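PDB 4BJI: transcription factor TAU subunit SFC1 from Schizosaccharomyces pombe, which serves as a subunit of transcription factor IIIC, which binds promoter elements inside tRNA and 5S RNA genes and so prepares recruitment of RNA polymerase III. Local coordinates for residues Pro98-Gln108 and Leu159-Tyr170. Sequence-based numbering, arbitrary orientation.
Sequences PRKDSNAAAYQ and LRSECHRDTGWY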
ATOM      1  N   PRO A  98       3.638  -7.920   9.425  1.00  7.20           N
ATOM      2  CA  PRO A  98       4.649  -7.512   8.440  1.00  6.94           C
ATOM      3  C   PRO A  98       5.867  -6.901   9.088  1.00  8.81           C
ATOM      4  O   PRO A  98       6.906  -6.720   8.416  1.00  9.41           O
ATOM      5  CB  PRO A  98       3.900  -6.500   7.576  1.00  8.10           C
ATOM      6  CG  PRO A  98       2.836  -5.902   8.519  1.00  9.80           C
ATOM      7  CD  PRO A  98       2.399  -7.115   9.358  1.00  9.57           C
ATOM      8  N   ARG A  99       5.803  -6.612  10.391  1.00  9.45           N
ATOM      9  CA  ARG A  99       6.974  -6.089  11.081  1.00  9.74           C
ATOM     10  C   ARG A  99       7.936  -7.213  11.412  1.00 10.12           C
ATOM     11  O   ARG A  99       9.107  -6.972  11.799  1.00 12.31           O
ATOM     12  CB  ARG A  99       6.569  -5.419  12.413  1.00 10.37           C
ATOM     13  CG  ARG A  99       5.551  -4.339  12.262  1.00 10.87           C
ATOM     14  CD  ARG A  99       4.992  -3.913  13.613  1.00 13.83           C
ATOM     15  NE  ARG A  99       4.314  -5.020  14.276  1.00 11.20           N
ATOM     16  CZ  ARG A  99       3.824  -4.937  15.503  1.00 12.02           C
ATOM     17  NH1 ARG A  99       3.904  -3.782  16.173  1.00 12.54           N
ATOM     18  NH2 ARG A  99       3.252  -6.006  16.044  1.00 11.86           N
ATOM     19  N   LYS A 100       7.496  -8.462  11.292  1.00  9.75           N
ATOM     20  CA  LYS A 100       8.331  -9.618  11.629  1.00 10.39           C
ATOM     21  C   LYS A 100       8.893 -10.349  10.427  1.00 14.42           C
ATOM     22  O   LYS A 100       9.657 -11.314  10.566  1.00 21.82           O
ATOM     23  CB  LYS A 100       7.576 -10.642  12.460  1.00 14.92           C
ATOM     24  CG  LYS A 100       7.116 -10.165  13.798  1.00 21.53           C
ATOM     25  CD  LYS A 100       6.600 -11.380  14.553  1.00 33.15           C
ATOM     26  CE  LYS A 100       5.929 -11.046  15.874  1.00 43.23           C
ATOM     27  NZ  LYS A 100       6.786 -10.237  16.784  1.00 45.69           N
ATOM     28  N   ASP A 101       8.509  -9.929   9.225  1.00 10.59           N
ATOM     29  CA  ASP A 101       8.859 -10.626   8.014  1.00 10.85           C
ATOM     30  C   ASP A 101       9.402  -9.598   7.017  1.00  9.06           C
ATOM     31  O   ASP A 101       8.653  -8.801   6.477  1.00  9.59           O
ATOM     32  CB  ASP A 101       7.602 -11.329   7.452  1.00 13.12           C
ATOM     33  CG  ASP A 101       7.818 -11.977   6.087  1.00 17.03           C
ATOM     34  OD1 ASP A 101       8.981 -12.162   5.681  1.00 13.74           O
ATOM     35  OD2 ASP A 101       6.797 -12.321   5.405  1.00 21.37           O
ATOM     36  N   SER A 102      10.709  -9.630   6.762  1.00  9.76           N
ATOM     37  CA  SER A 102      11.282  -8.643   5.847  1.00  9.05           C
ATOM     38  C   SER A 102      10.767  -8.777   4.412  1.00  9.12           C
ATOM     39  O   SER A 102      10.888  -7.837   3.634  1.00  7.95           O
ATOM     40  CB  SER A 102      12.783  -8.644   5.873  1.00 11.99           C
ATOM     41  OG  SER A 102      13.259  -9.890   5.436  1.00 13.27           O
ATOM     42  N   ASN A 103      10.174  -9.918   4.071  1.00  9.17           N
ATOM     43  CA  ASN A 103       9.538  -9.995   2.748  1.00 10.37           C
ATOM     44  C   ASN A 103       8.421  -8.973   2.601  1.00  9.12           C
ATOM     45  O   ASN A 103       8.052  -8.614   1.463  1.00 10.41           O
ATOM     46  CB  ASN A 103       8.968 -11.386   2.451  1.00 11.88           C
ATOM     47  CG  ASN A 103      10.036 -12.419   2.279  1.00 20.27           C
ATOM     48  OD1 ASN A 103      11.139 -12.128   1.814  1.00 23.96           O
ATOM     49  ND2 ASN A 103       9.723 -13.647   2.676  1.00 29.59           N
ATOM     50  N   ALA A 104       7.865  -8.492   3.724  1.00  6.58           N
ATOM     51  CA  ALA A 104       6.817  -7.492   3.679  1.00  6.44           C
ATOM     52  C   ALA A 104       7.292  -6.110   3.243  1.00  6.36           C
ATOM     53  O   ALA A 104       6.464  -5.221   3.030  1.00  6.79           O
ATOM     54  CB  ALA A 104       6.119  -7.412   5.012  1.00  7.17           C
ATOM     55  N   ALA A 105       8.604  -5.916   3.060  1.00  5.57           N
ATOM     56  CA  ALA A 105       9.084  -4.712   2.417  1.00  5.58           C
ATOM     57  C   ALA A 105       8.379  -4.485   1.080  1.00  6.63           C
ATOM     58  O   ALA A 105       8.148  -3.334   0.696  1.00  8.04           O
ATOM     59  CB  ALA A 105      10.602  -4.823   2.184  1.00  6.30           C
ATOM     60  N   ALA A 106       8.007  -5.551   0.397  1.00  5.66           N
ATOM     61  CA  ALA A 106       7.339  -5.433  -0.892  1.00  7.53           C
ATOM     62  C   ALA A 106       5.909  -4.858  -0.803  1.00  7.28           C
ATOM     63  O   ALA A 106       5.327  -4.453  -1.802  1.00  7.48           O
ATOM     64  CB  ALA A 106       7.277  -6.799  -1.543  1.00 10.66           C
ATOM     65  N   TYR A 107       5.330  -4.846   0.403  1.00  5.68           N
ATOM     66  CA  TYR A 107       3.946  -4.453   0.600  1.00  6.28           C
ATOM     67  C   TYR A 107       3.822  -3.101   1.292  1.00  6.88           C
ATOM     68  O   TYR A 107       2.708  -2.624   1.520  1.00  6.64           O
ATOM     69  CB  TYR A 107       3.177  -5.507   1.409  1.00  7.66           C
ATOM     70  CG  TYR A 107       3.298  -6.888   0.829  1.00  8.78           C
ATOM     71  CD1 TYR A 107       3.093  -7.093  -0.518  1.00 11.23           C
ATOM     72  CD2 TYR A 107       3.698  -7.947   1.618  1.00  9.09           C
ATOM     73  CE1 TYR A 107       3.241  -8.367  -1.072  1.00 13.59           C
ATOM     74  CE2 TYR A 107       3.843  -9.206   1.087  1.00 10.83           C
ATOM     75  CZ  TYR A 107       3.627  -9.388  -0.241  1.00 13.71           C
ATOM     76  OH  TYR A 107       3.788 -10.691  -0.729  1.00 24.06           O
ATOM     77  N   GLN A 108       4.948  -2.466   1.618  1.00  5.55           N
ATOM     78  CA  GLN A 108       4.896  -1.145   2.247  1.00  5.61           C
ATOM     79  C   GLN A 108       4.162  -0.148   1.367  1.00  5.37           C
ATOM     80  O   GLN A 108       4.214  -0.236   0.134  1.00  6.29           O
ATOM     81  CB  GLN A 108       6.293  -0.617   2.566  1.00  5.96           C
ATOM     82  CG  GLN A 108       6.937  -1.399   3.680  1.00  6.29           C
ATOM     83  CD  GLN A 108       8.266  -0.889   4.180  1.00  5.48           C
ATOM     84  OE1 GLN A 108       9.108  -1.713   4.586  1.00  6.34           O
ATOM     85  NE2 GLN A 108       8.482   0.417   4.181  1.00  5.68           N
ATOM     86  N   LEU A 159      17.946  -4.419   3.019  1.00  5.88           N
ATOM     87  CA  LEU A 159      16.929  -4.093   4.030  1.00  6.15           C
ATOM     88  C   LEU A 159      17.566  -3.929   5.400  1.00  6.67           C
ATOM     89  O   LEU A 159      18.606  -4.543   5.716  1.00  8.48           O
ATOM     90  CB  LEU A 159      15.865  -5.171   4.055  1.00  7.51           C
ATOM     91  CG  LEU A 159      15.124  -5.370   2.728  1.00  6.87           C
ATOM     92  CD1 LEU A 159      14.052  -6.465   2.862  1.00 10.68           C
ATOM     93  CD2 LEU A 159      14.510  -4.099   2.230  1.00  7.71           C
ATOM     94  N   ARG A 160      16.940  -3.092   6.210  1.00  6.50           N
ATOM     95  CA  ARG A 160      17.302  -2.961   7.625  1.00  6.25           C
ATOM     96  C   ARG A 160      17.093  -4.254   8.363  1.00  6.38           C
ATOM     97  O   ARG A 160      16.334  -5.132   7.929  1.00  7.59           O
ATOM     98  CB  ARG A 160      16.386  -1.915   8.298  1.00  7.79           C
ATOM     99  CG  ARG A 160      16.436  -0.560   7.652  1.00  7.47           C
ATOM    100  CD  ARG A 160      15.541   0.441   8.386  1.00  8.31           C
ATOM    101  NE  ARG A 160      16.208   1.109   9.512  1.00 10.70           N
ATOM    102  CZ  ARG A 160      15.958   0.932  10.792  1.00  7.93           C
ATOM    103  NH1 ARG A 160      15.138   0.012  11.263  1.00  8.31           N
ATOM    104  NH2 ARG A 160      16.580   1.728  11.653  1.00 10.50           N
ATOM    105  N   SER A 161      17.724  -4.342   9.538  1.00  7.50           N
ATOM    106  CA  SER A 161      17.558  -5.492  10.424  1.00  8.08           C
ATOM    107  C   SER A 161      16.322  -5.430  11.319  1.00  7.60           C
ATOM    108  O   SER A 161      16.079  -6.349  12.078  1.00  8.99           O
ATOM    109  CB  SER A 161      18.789  -5.658  11.328  1.00  8.81           C
ATOM    110  OG  SER A 161      18.744  -4.690  12.319  1.00  9.32           O
ATOM    111  N   GLU A 162      15.557  -4.357  11.216  1.00  6.93           N
ATOM    112  CA  GLU A 162      14.314  -4.201  11.987  1.00  6.42           C
ATOM    113  C   GLU A 162      13.402  -3.288  11.194  1.00  5.79           C
ATOM    114  O   GLU A 162      13.867  -2.452  10.424  1.00  6.49           O
ATOM    115  CB  GLU A 162      14.634  -3.609  13.356  1.00  6.27           C
ATOM    116  CG  GLU A 162      13.465  -3.584  14.322  1.00  7.59           C
ATOM    117  CD  GLU A 162      13.876  -3.061  15.696  1.00  7.82           C
ATOM    118  OE1 GLU A 162      14.609  -3.810  16.358  1.00  9.37           O
ATOM    119  OE2 GLU A 162      13.507  -1.911  15.996  1.00 11.02           O
ATOM    120  N   CYS A 163      12.095  -3.455  11.379  1.00  5.80           N
ATOM    121  CA  CYS A 163      11.088  -2.641  10.695  1.00  5.70           C
ATOM    122  C   CYS A 163      10.911  -1.308  11.429  1.00  5.69           C
ATOM    123  O   CYS A 163      10.412  -1.262  12.541  1.00  8.05           O
ATOM    124  CB  CYS A 163       9.764  -3.385  10.641  1.00  5.56           C
ATOM    125  SG  CYS A 163       8.544  -2.705   9.540  1.00  7.47           S
ATOM    126  N   HIS A 164      11.380  -0.241  10.798  1.00  5.76           N
ATOM    127  CA  HIS A 164      11.359   1.098  11.369  1.00  5.53           C
ATOM    128  C   HIS A 164       9.971   1.706  11.408  1.00  5.08           C
ATOM    129  O   HIS A 164       9.152   1.476  10.499  1.00  5.51           O
ATOM    130  CB  HIS A 164      12.287   1.990  10.548  1.00  5.71           C
ATOM    131  CG  HIS A 164      12.499   3.360  11.113  1.00  5.43           C
ATOM    132  ND1 HIS A 164      11.740   4.446  10.736  1.00  6.52           N
ATOM    133  CD2 HIS A 164      13.416   3.826  11.988  1.00  9.37           C
ATOM    134  CE1 HIS A 164      12.152   5.520  11.382  1.00  8.24           C
ATOM    135  NE2 HIS A 164      13.181   5.177  12.140  1.00 10.35           N
ATOM    136  N   ARG A 165       9.684   2.496  12.436  1.00  5.86           N
ATOM    137  CA  ARG A 165       8.358   3.057  12.650  0.52  6.18           C
ATOM    138  C   ARG A 165       7.834   3.911  11.500  1.00  5.38           C
ATOM    139  O   ARG A 165       6.611   4.076  11.340  1.00  8.36           O
ATOM    140  CB  ARG A 165       8.366   3.875  13.952  0.52  6.57           C
ATOM    141  CG  ARG A 165       9.430   4.938  14.022  0.52  9.76           C
ATOM    142  CD  ARG A 165       9.640   5.401  15.478  0.52 13.74           C
ATOM    143  NE  ARG A 165       8.379   5.631  16.181  0.52 15.74           N
ATOM    144  CZ  ARG A 165       8.278   5.738  17.501  0.52 25.97           C
ATOM    145  NH1 ARG A 165       9.361   5.622  18.255  0.52 24.58           N
ATOM    146  NH2 ARG A 165       7.097   5.958  18.069  0.52 26.51           N
ATOM    147  N   ASP A 166       8.750   4.513  10.746  1.00  5.87           N
ATOM    148  CA  ASP A 166       8.396   5.355   9.587  1.00  6.78           C
ATOM    149  C   ASP A 166       8.761   4.687   8.257  1.00  7.64           C
ATOM    150  O   ASP A 166       7.920   4.633   7.332  1.00  9.08           O
ATOM    151  CB  ASP A 166       9.115   6.699   9.633  1.00  8.68           C
ATOM    152  CG  ASP A 166       8.767   7.515  10.849  1.00 14.18           C
ATOM    153  OD1 ASP A 166       7.611   7.453  11.295  1.00 14.74           O
ATOM    154  OD2 ASP A 166       9.669   8.243  11.302  1.00 17.97           O
ATOM    155  N   THR A 167      10.003   4.207   8.119  1.00  5.48           N
ATOM    156  CA  THR A 167      10.491   3.759   6.822  1.00  6.16           C
ATOM    157  C   THR A 167      10.424   2.236   6.656  1.00  5.83           C
ATOM    158  O   THR A 167      10.795   1.703   5.595  1.00  5.95           O
ATOM    159  CB  THR A 167      11.939   4.196   6.559  1.00  6.17           C
ATOM    160  OG1 THR A 167      12.835   3.498   7.436  1.00  7.28           O
ATOM    161  CG2 THR A 167      12.098   5.682   6.792  1.00  7.65           C
ATOM    162  N   GLY A 168       9.933   1.534   7.668  1.00  5.98           N
ATOM    163  CA  GLY A 168       9.812   0.094   7.598  1.00  5.90           C
ATOM    164  C   GLY A 168      11.151  -0.564   7.362  1.00  4.32           C
ATOM    165  O   GLY A 168      12.139  -0.313   8.085  1.00  5.01           O
ATOM    166  N   TRP A 169      11.214  -1.447   6.375  1.00  4.18           N
ATOM    167  CA  TRP A 169      12.418  -2.244   6.141  1.00  4.37           C
ATOM    168  C   TRP A 169      13.478  -1.512   5.311  1.00  4.50           C
ATOM    169  O   TRP A 169      14.545  -2.081   5.052  1.00  5.78           O
ATOM    170  CB  TRP A 169      12.000  -3.540   5.461  1.00  5.87           C
ATOM    171  CG  TRP A 169      11.197  -4.451   6.345  1.00  4.99           C
ATOM    172  CD1 TRP A 169       9.857  -4.723   6.283  1.00  7.35           C
ATOM    173  CD2 TRP A 169      11.727  -5.233   7.421  1.00  5.39           C
ATOM    174  NE1 TRP A 169       9.518  -5.621   7.276  1.00  7.04           N
ATOM    175  CE2 TRP A 169      10.652  -5.966   7.971  1.00  6.32           C
ATOM    176  CE3 TRP A 169      13.001  -5.402   7.955  1.00  6.81           C
ATOM    177  CZ2 TRP A 169      10.823  -6.836   9.040  1.00  7.66           C
ATOM    178  CZ3 TRP A 169      13.160  -6.283   9.019  1.00  7.90           C
ATOM    179  CH2 TRP A 169      12.062  -6.971   9.551  1.00  7.28           C
ATOM    180  N   TYR A 170      13.217  -0.266   4.926  1.00  4.62           N
ATOM    181  CA  TYR A 170      14.120   0.472   4.044  1.00  5.20           C
ATOM    182  C   TYR A 170      14.972   1.471   4.807  1.00  5.42           C
ATOM    183  O   TYR A 170      14.471   2.210   5.675  1.00  6.17           O
ATOM    184  CB  TYR A 170      13.347   1.215   2.944  1.00  5.78           C
ATOM    185  CG  TYR A 170      12.611   0.256   2.069  1.00  5.82           C
ATOM    186  CD1 TYR A 170      13.308  -0.558   1.170  1.00  6.43           C
ATOM    187  CD2 TYR A 170      11.240   0.169   2.093  1.00  5.98           C
ATOM    188  CE1 TYR A 170      12.618  -1.457   0.351  1.00  6.84           C
ATOM    189  CE2 TYR A 170      10.546  -0.717   1.263  1.00  6.94           C
ATOM    190  CZ  TYR A 170      11.260  -1.546   0.421  1.00  6.37           C
ATOM    191  OH  TYR A 170      10.608  -2.448  -0.409  1.00  8.50           O
TER
HETATM  192  O   HOH W   1      11.049  -5.601  12.993  1.00  9.50           O
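The indole of W169 slots against the loop that runs from P98 into the short 3-10 turn S102-A106, and shows how one aromatic side chain can be held by its rim and its faces at once. CG anti to the carbonyl carbon (chi1 -68°) lays the indole along this loop, where NE1 donates to P98 O (3.1 Å), a nearly straight bond lying in the ring plane. Over one face sits S102 CA, 3.7 Å from the centroid of the six-membered ring in a CH-pi contact; C163 CB covers the opposite face off centre, toward the rim. W169 CB packs 3.8 Å from A105 CB.

At the CD1 edge of the indole, Q108 extends its amide to the type II' beta turn T167-Y170, a tight reversal in the loop leading to helix 172-189. OE1 accepts from W169 N (2.8 Å, 174° at the hydrogen), while NE2 donates to T167 O at 3.0 Å, and these two bonds set the flip of the amide. T167 O thereby takes two donors, Q108 NE2 and Y170 N, from opposite faces of its plane. G168 gives the turn its positive phi, and a CB there would collide with OE1. An alanine in place of W169 would probably open a gap between S102 and C163 and leave P98 O without its indole donor.

This buried contact joins the construct's helix-turn-helix family region, in the DNA-binding domain of Sfc1, to the later helical part of the chain. Toward solvent, partly exposed L159 touches S102 and A105 by its methyls, and S102 is itself partly exposed. Beyond the far indole edge, a water bridges R99 O and C163 N, while R99 forms a salt bridge through NE with D97 and hydrogen bonds through NH1 with the carbonyls of M17 and V19.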